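Local coordinates for LPXTG cell wall surface protein (Streptococcus gordonii, PDB 4IGB) that is anchored to the streptococcal cell wall and probably acts as an adhesin, this chain being the N-terminal part with its N1 and N2 domains, at residues 12-17 with 313-318; 323-328 with 397-402. All blocks are in the same frame, centred on the assembly; numbering follows the deposited sequence.

Contact 1: residues 12-17 with 313-318; sequences STLDIR and DILAAP
Asp15 and Asp313 bring two irregular loops closest together, their CA atoms 5.4 Å apart. From there 313-318 leads away from 12-17, so the contact is confined to Leu14, Asp15 and Ile16 against Asp313 and Leu315. Since 12-17 belongs to the N-terminal domain and 313-318 to N2, this is a loop-to-loop contact at the interface of the two domains. Between the two segments themselves there is no hydrogen bond; the link is apolar at one end and carboxylate beside carboxylate at the other.

Leu315 makes the apolar contact with one methyl: its CD1 lies 3.9 Å from CD1 of Leu14, and the same CD1 is 4.2 Å from CG2 of Ile16. Both neighbours cross the leucine obliquely. Ile16 turns its CG1 branch into the space between backbone N and carbonyl carbon (chi1 60°), which leaves CG2 as the branch that meets Leu315.

At the other end the carboxylates of Asp15 and Asp313 point the same way, OD1 of Asp15 4.1 Å from OD1 of Asp313, with planes 49° apart. Such a pair would tend to repel, but OD2 of Asp313 is held by the backbone N of Val309.

Nearby residues tie the loops more firmly: Asp15 bonds through its backbone to Lys312, its O takes Lys277 NZ, and Leu315 N reaches Glu276 OE2. Ile16 also rests on Tyr274 of strand 268-275, while Ile314 and Pro318 lie against Val405 of strand 397-405.

Contact 2: residues 323-328 with 397-402; sequences MVQKFD and IDNTVT
Val324 and Thr402 form an antiparallel hydrogen-bonded pair: Val324 N donates to Thr402 O at 2.7 Å, and Thr402 N returns a bond to Val324 O at 2.9 Å. Past Gln325 and Val401 the strands spread, CA of Phe327 standing 6.9 Å from CA of Asn399, and side-chain amides and waters take over the bridging.

Gln325 and Asn399 reach for each other from opposite directions and join through two bonds. Asn399 ND2 gives a hydrogen to Gln325 OE1 at 2.7 Å, arriving from above the glutamine's carbonyl plane, whereas Gln325 NE2 meets Asn399 OD1 at 3.1 Å squarely on a lone pair. The amide planes are 46° apart, consistent with only one of the two bonds lying on a lone pair. A bend at chi2 (66°) folds the glutamine back so that OE1 also accepts from Lys326 N, in plane and on a lone pair. OE1 is thus gripped by two donors, although Thr400 O, another acceptor, stands only 3.0 Å from Gln325 OE1. Gln325 CG lies over one face of the Phe327 ring, shifted toward its rim.

Water fills the gaps. One molecule donates to Lys326 O and accepts from Thr400 N; another accepts from Asp328 N, donates to Asp398 O and takes a weak bond from Asn399 ND2. A third bonds Thr402 OG1 and, weakly, Val324 O. At the far end Asp328 CB packs on Ile397 CG2, 3.5 Å away, while its carboxylate turns to a salt bridge with Arg330.

Both strands keep regular partners on their other edges, the backbone of Gln325 bonding to Val360 and that of Asn399 to Val415. Where these two N2 strands diverge, an amide pair and bridging waters take over much of the bonding that direct strand pairing would supply.

Along the chain the contacts come in series: contact 1 is complete at 318, just before contact 2 opens at 323. Their centres lie 27 Å apart and their nearest atoms about 10 Å. Contact 1 joins the loop ahead of strand 17-18, in the N-terminal domain, to the N2 loop that runs into strand 321-326; contact 2 pairs that strand with 397-405 inside N2. The two meet indirectly through strand 397-405, whose Val405 is touched by Ile314 and Pro318. The loop at the junction between the two domains therefore rests on the sheet that contact 2 helps to build, consistent with N2 being seated against the N-terminal domain.

Contact 1: residues 12-17 with 313-318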
loop_
_atom_site.group_PDB
_atom_site.type_symbol
_atom_site.label_atom_id
_atom_site.label_comp_id
_atom_site.label_asym_id
_atom_site.label_seq_id
_atom_site.Cartn_x
_atom_site.Cartn_y
_atom_site.Cartn_z
ATOM N N SER D 12 4.886 -6.045 -12.451
ATOM C CA SER D 12 6.274 -5.708 -12.165
ATOM C C SER D 12 6.694 -4.320 -12.677
ATOM O O SER D 12 7.762 -3.831 -12.311
ATOM C CB SER D 12 7.212 -6.750 -12.768
ATOM O OG SER D 12 7.418 -6.455 -14.135
ATOM N N THR D 13 5.880 -3.701 -13.532
ATOM C CA THR D 13 6.201 -2.377 -14.064
ATOM C C THR D 13 5.142 -1.324 -13.683
ATOM O O THR D 13 4.995 -0.309 -14.358
ATOM C CB THR D 13 6.346 -2.389 -15.615
ATOM O OG1 THR D 13 5.145 -2.902 -16.199
ATOM C CG2 THR D 13 7.556 -3.245 -16.070
ATOM N N LEU D 14 4.395 -1.581 -12.616
ATOM C CA LEU D 14 3.505 -0.568 -12.047
ATOM C C LEU D 14 4.345 0.635 -11.663
ATOM O O LEU D 14 5.504 0.488 -11.287
ATOM C CB LEU D 14 2.797 -1.104 -10.793
ATOM C CG LEU D 14 1.718 -2.165 -10.953
ATOM C CD1 LEU D 14 1.280 -2.718 -9.585
ATOM C CD2 LEU D 14 0.541 -1.559 -11.680
ATOM N N ASP D 15 3.769 1.827 -11.740
ATOM C CA ASP D 15 4.507 3.015 -11.348
ATOM C C ASP D 15 3.956 3.578 -10.030
ATOM O O ASP D 15 3.789 4.783 -9.879
ATOM C CB ASP D 15 4.466 4.059 -12.470
ATOM C CG ASP D 15 5.423 5.227 -12.229
ATOM O OD1 ASP D 15 5.150 6.337 -12.744
ATOM O OD2 ASP D 15 6.444 5.037 -11.531
ATOM N N ILE D 16 3.660 2.687 -9.090
ATOM C CA ILE D 16 3.183 3.088 -7.777
ATOM C C ILE D 16 4.364 3.582 -6.944
ATOM O O ILE D 16 5.514 3.311 -7.281
ATOM C CB ILE D 16 2.420 1.940 -7.054
ATOM C CG1 ILE D 16 3.308 0.714 -6.856
ATOM C CG2 ILE D 16 1.179 1.543 -7.828
ATOM C CD1 ILE D 16 2.543 -0.510 -6.401
ATOM N N ARG D 17 4.082 4.323 -5.875
ATOM C CA ARG D 17 5.140 4.890 -5.033
ATOM C C ARG D 17 5.509 3.941 -3.888
ATOM O O ARG D 17 4.672 3.658 -3.031
ATOM C CB ARG D 17 4.686 6.232 -4.440
ATOM C CG ARG D 17 5.710 6.870 -3.484
ATOM C CD ARG D 17 5.067 7.693 -2.361
ATOM N NE ARG D 17 4.132 8.693 -2.874
ATOM C CZ ARG D 17 4.480 9.901 -3.311
ATOM N NH1 ARG D 17 5.756 10.277 -3.297
ATOM N NH2 ARG D 17 3.549 10.736 -3.768
ATOM N N ASP D 313 -0.152 4.353 -13.085
ATOM C CA ASP D 313 -0.355 5.260 -11.957
ATOM C C ASP D 313 -1.286 4.630 -10.927
ATOM O O ASP D 313 -1.092 4.796 -9.722
ATOM C CB ASP D 313 -0.947 6.594 -12.435
ATOM C CG ASP D 313 -0.095 7.269 -13.493
ATOM O OD1 ASP D 313 1.145 7.170 -13.398
ATOM O OD2 ASP D 313 -0.668 7.891 -14.420
ATOM N N ILE D 314 -2.300 3.923 -11.422
ATOM C CA ILE D 314 -3.289 3.251 -10.581
ATOM C C ILE D 314 -3.427 1.800 -11.032
ATOM O O ILE D 314 -3.140 1.476 -12.181
ATOM C CB ILE D 314 -4.671 3.956 -10.616
ATOM C CG1 ILE D 314 -5.192 4.077 -12.059
ATOM C CG2 ILE D 314 -4.571 5.339 -9.986
ATOM C CD1 ILE D 314 -6.583 4.707 -12.161
ATOM N N LEU D 315 -3.848 0.941 -10.111
ATOM C CA LEU D 315 -3.894 -0.505 -10.317
ATOM C C LEU D 315 -4.750 -0.932 -11.503
ATOM O O LEU D 315 -4.425 -1.895 -12.201
ATOM C CB LEU D 315 -4.405 -1.194 -9.042
ATOM C CG LEU D 315 -3.344 -1.843 -8.141
ATOM C CD1 LEU D 315 -2.006 -1.113 -8.171
ATOM C CD2 LEU D 315 -3.852 -2.029 -6.720
ATOM N N ALA D 316 -5.850 -0.220 -11.721
ATOM C CA ALA D 316 -6.809 -0.603 -12.753
ATOM C C ALA D 316 -7.691 0.578 -13.139
ATOM O O ALA D 316 -7.657 1.621 -12.488
ATOM C CB ALA D 316 -7.664 -1.764 -12.267
ATOM N N ALA D 317 -8.478 0.412 -14.199
ATOM C CA ALA D 317 -9.299 1.506 -14.704
ATOM C C ALA D 317 -10.289 1.924 -13.630
ATOM O O ALA D 317 -10.811 1.084 -12.908
ATOM C CB ALA D 317 -10.032 1.084 -15.970
ATOM N N PRO D 318 -10.541 3.233 -13.512
ATOM C CA PRO D 318 -11.457 3.729 -12.478
ATOM C C PRO D 318 -12.870 3.177 -12.658
ATOM O O PRO D 318 -13.431 3.247 -13.758
ATOM C CB PRO D 318 -11.467 5.242 -12.714
ATOM C CG PRO D 318 -10.199 5.529 -13.458
ATOM C CD PRO D 318 -9.955 4.319 -14.316
#

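Contact 2: residues 323-328 with 397-402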
loop_
_atom_site.group_PDB
_atom_site.type_symbol
_atom_site.label_atom_id
_atom_site.label_comp_id
_atom_site.label_asym_id
_atom_site.label_seq_id
_atom_site.Cartn_x
_atom_site.Cartn_y
_atom_site.Cartn_z
ATOM N N MET D 323 -15.230 14.836 -9.193
ATOM C CA MET D 323 -14.462 16.044 -8.928
ATOM C C MET D 323 -15.202 16.884 -7.896
ATOM O O MET D 323 -16.313 17.353 -8.148
ATOM C CB MET D 323 -14.280 16.873 -10.204
ATOM C CG MET D 323 -13.504 16.198 -11.331
ATOM S SD MET D 323 -14.459 14.897 -12.128
ATOM C CE MET D 323 -13.496 14.649 -13.609
ATOM N N VAL D 324 -14.594 17.077 -6.735
ATOM C CA VAL D 324 -15.240 17.829 -5.675
ATOM C C VAL D 324 -14.722 19.258 -5.632
ATOM O O VAL D 324 -13.537 19.496 -5.387
ATOM C CB VAL D 324 -15.021 17.181 -4.314
ATOM C CG1 VAL D 324 -15.716 18.004 -3.234
ATOM C CG2 VAL D 324 -15.548 15.758 -4.331
ATOM N N GLN D 325 -15.616 20.204 -5.894
ATOM C CA GLN D 325 -15.293 21.617 -5.792
ATOM C C GLN D 325 -16.065 22.196 -4.620
ATOM O O GLN D 325 -17.201 21.795 -4.352
ATOM C CB GLN D 325 -15.667 22.351 -7.085
ATOM C CG GLN D 325 -15.631 23.865 -6.986
ATOM C CD GLN D 325 -14.232 24.428 -6.756
ATOM O OE1 GLN D 325 -13.701 24.379 -5.648
ATOM N NE2 GLN D 325 -13.641 24.980 -7.804
ATOM N N LYS D 326 -15.438 23.126 -3.912
ATOM C CA LYS D 326 -16.073 23.787 -2.785
ATOM C C LYS D 326 -15.815 25.289 -2.866
ATOM O O LYS D 326 -14.681 25.738 -2.740
ATOM C CB LYS D 326 -15.541 23.219 -1.467
ATOM C CG LYS D 326 -16.102 23.920 -0.234
ATOM C CD LYS D 326 -17.614 24.047 -0.328
ATOM C CE LYS D 326 -18.246 24.211 1.047
ATOM N NZ LYS D 326 -19.699 23.859 0.998
ATOM N N PHE D 327 -16.866 26.067 -3.082
ATOM C CA PHE D 327 -16.677 27.490 -3.290
ATOM C C PHE D 327 -16.643 28.299 -1.998
ATOM O O PHE D 327 -17.318 27.971 -1.026
ATOM C CB PHE D 327 -17.744 28.027 -4.234
ATOM C CG PHE D 327 -17.715 27.393 -5.589
ATOM C CD1 PHE D 327 -16.647 27.618 -6.448
ATOM C CD2 PHE D 327 -18.744 26.571 -6.008
ATOM C CE1 PHE D 327 -16.617 27.041 -7.712
ATOM C CE2 PHE D 327 -18.720 25.984 -7.264
ATOM C CZ PHE D 327 -17.652 26.221 -8.118
ATOM N N ASP D 328 -15.831 29.350 -2.003
ATOM C CA ASP D 328 -15.805 30.317 -0.919
ATOM C C ASP D 328 -17.175 30.976 -0.834
ATOM O O ASP D 328 -17.662 31.529 -1.823
ATOM C CB ASP D 328 -14.735 31.380 -1.194
ATOM C CG ASP D 328 -14.563 32.363 -0.039
ATOM O OD1 ASP D 328 -13.626 32.177 0.762
ATOM O OD2 ASP D 328 -15.359 33.326 0.065
ATOM N N ILE D 397 -9.744 35.227 -1.871
ATOM C CA ILE D 397 -10.599 34.062 -2.023
ATOM C C ILE D 397 -9.759 32.870 -2.478
ATOM O O ILE D 397 -9.366 32.785 -3.644
ATOM C CB ILE D 397 -11.745 34.350 -3.028
ATOM C CG1 ILE D 397 -12.657 35.453 -2.483
ATOM C CG2 ILE D 397 -12.541 33.089 -3.326
ATOM C CD1 ILE D 397 -13.752 35.900 -3.445
ATOM N N ASP D 398 -9.462 31.974 -1.541
ATOM C CA ASP D 398 -8.763 30.727 -1.840
ATOM C C ASP D 398 -9.679 29.753 -2.578
ATOM O O ASP D 398 -10.908 29.836 -2.481
ATOM C CB ASP D 398 -8.250 30.061 -0.553
ATOM C CG ASP D 398 -6.912 30.622 -0.091
ATOM O OD1 ASP D 398 -6.542 31.717 -0.558
ATOM O OD2 ASP D 398 -6.226 29.971 0.735
ATOM N N ASN D 399 -9.081 28.829 -3.320
ATOM C CA ASN D 399 -9.849 27.741 -3.892
ATOM C C ASN D 399 -8.990 26.518 -4.137
ATOM O O ASN D 399 -7.768 26.619 -4.270
ATOM C CB ASN D 399 -10.561 28.161 -5.181
ATOM C CG ASN D 399 -11.462 27.061 -5.724
ATOM O OD1 ASN D 399 -11.192 26.480 -6.776
ATOM N ND2 ASN D 399 -12.524 26.750 -4.986
ATOM N N THR D 400 -9.648 25.366 -4.184
ATOM C CA THR D 400 -8.998 24.091 -4.443
ATOM C C THR D 400 -10.062 23.096 -4.876
ATOM O O THR D 400 -11.221 23.215 -4.476
ATOM C CB THR D 400 -8.304 23.563 -3.190
ATOM O OG1 THR D 400 -7.257 24.462 -2.819
ATOM C CG2 THR D 400 -7.699 22.188 -3.442
ATOM N N VAL D 401 -9.681 22.132 -5.707
ATOM C CA VAL D 401 -10.596 21.075 -6.106
ATOM C C VAL D 401 -9.944 19.745 -5.821
ATOM O O VAL D 401 -8.727 19.661 -5.661
ATOM C CB VAL D 401 -10.973 21.154 -7.594
ATOM C CG1 VAL D 401 -11.766 22.421 -7.869
ATOM C CG2 VAL D 401 -9.724 21.108 -8.463
ATOM N N THR D 402 -10.755 18.701 -5.737
ATOM C CA THR D 402 -10.220 17.396 -5.447
ATOM C C THR D 402 -10.764 16.382 -6.431
ATOM O O THR D 402 -11.963 16.356 -6.714
ATOM C CB THR D 402 -10.520 16.976 -4.014
ATOM O OG1 THR D 402 -10.034 17.982 -3.122
ATOM C CG2 THR D 402 -9.834 15.660 -3.692
HETATM O O HOH W 1 -11.904 20.276 -2.554
HETATM O O HOH W 2 -12.043 25.318 -2.438
HETATM O O HOH W 3 -13.688 29.446 -4.033
#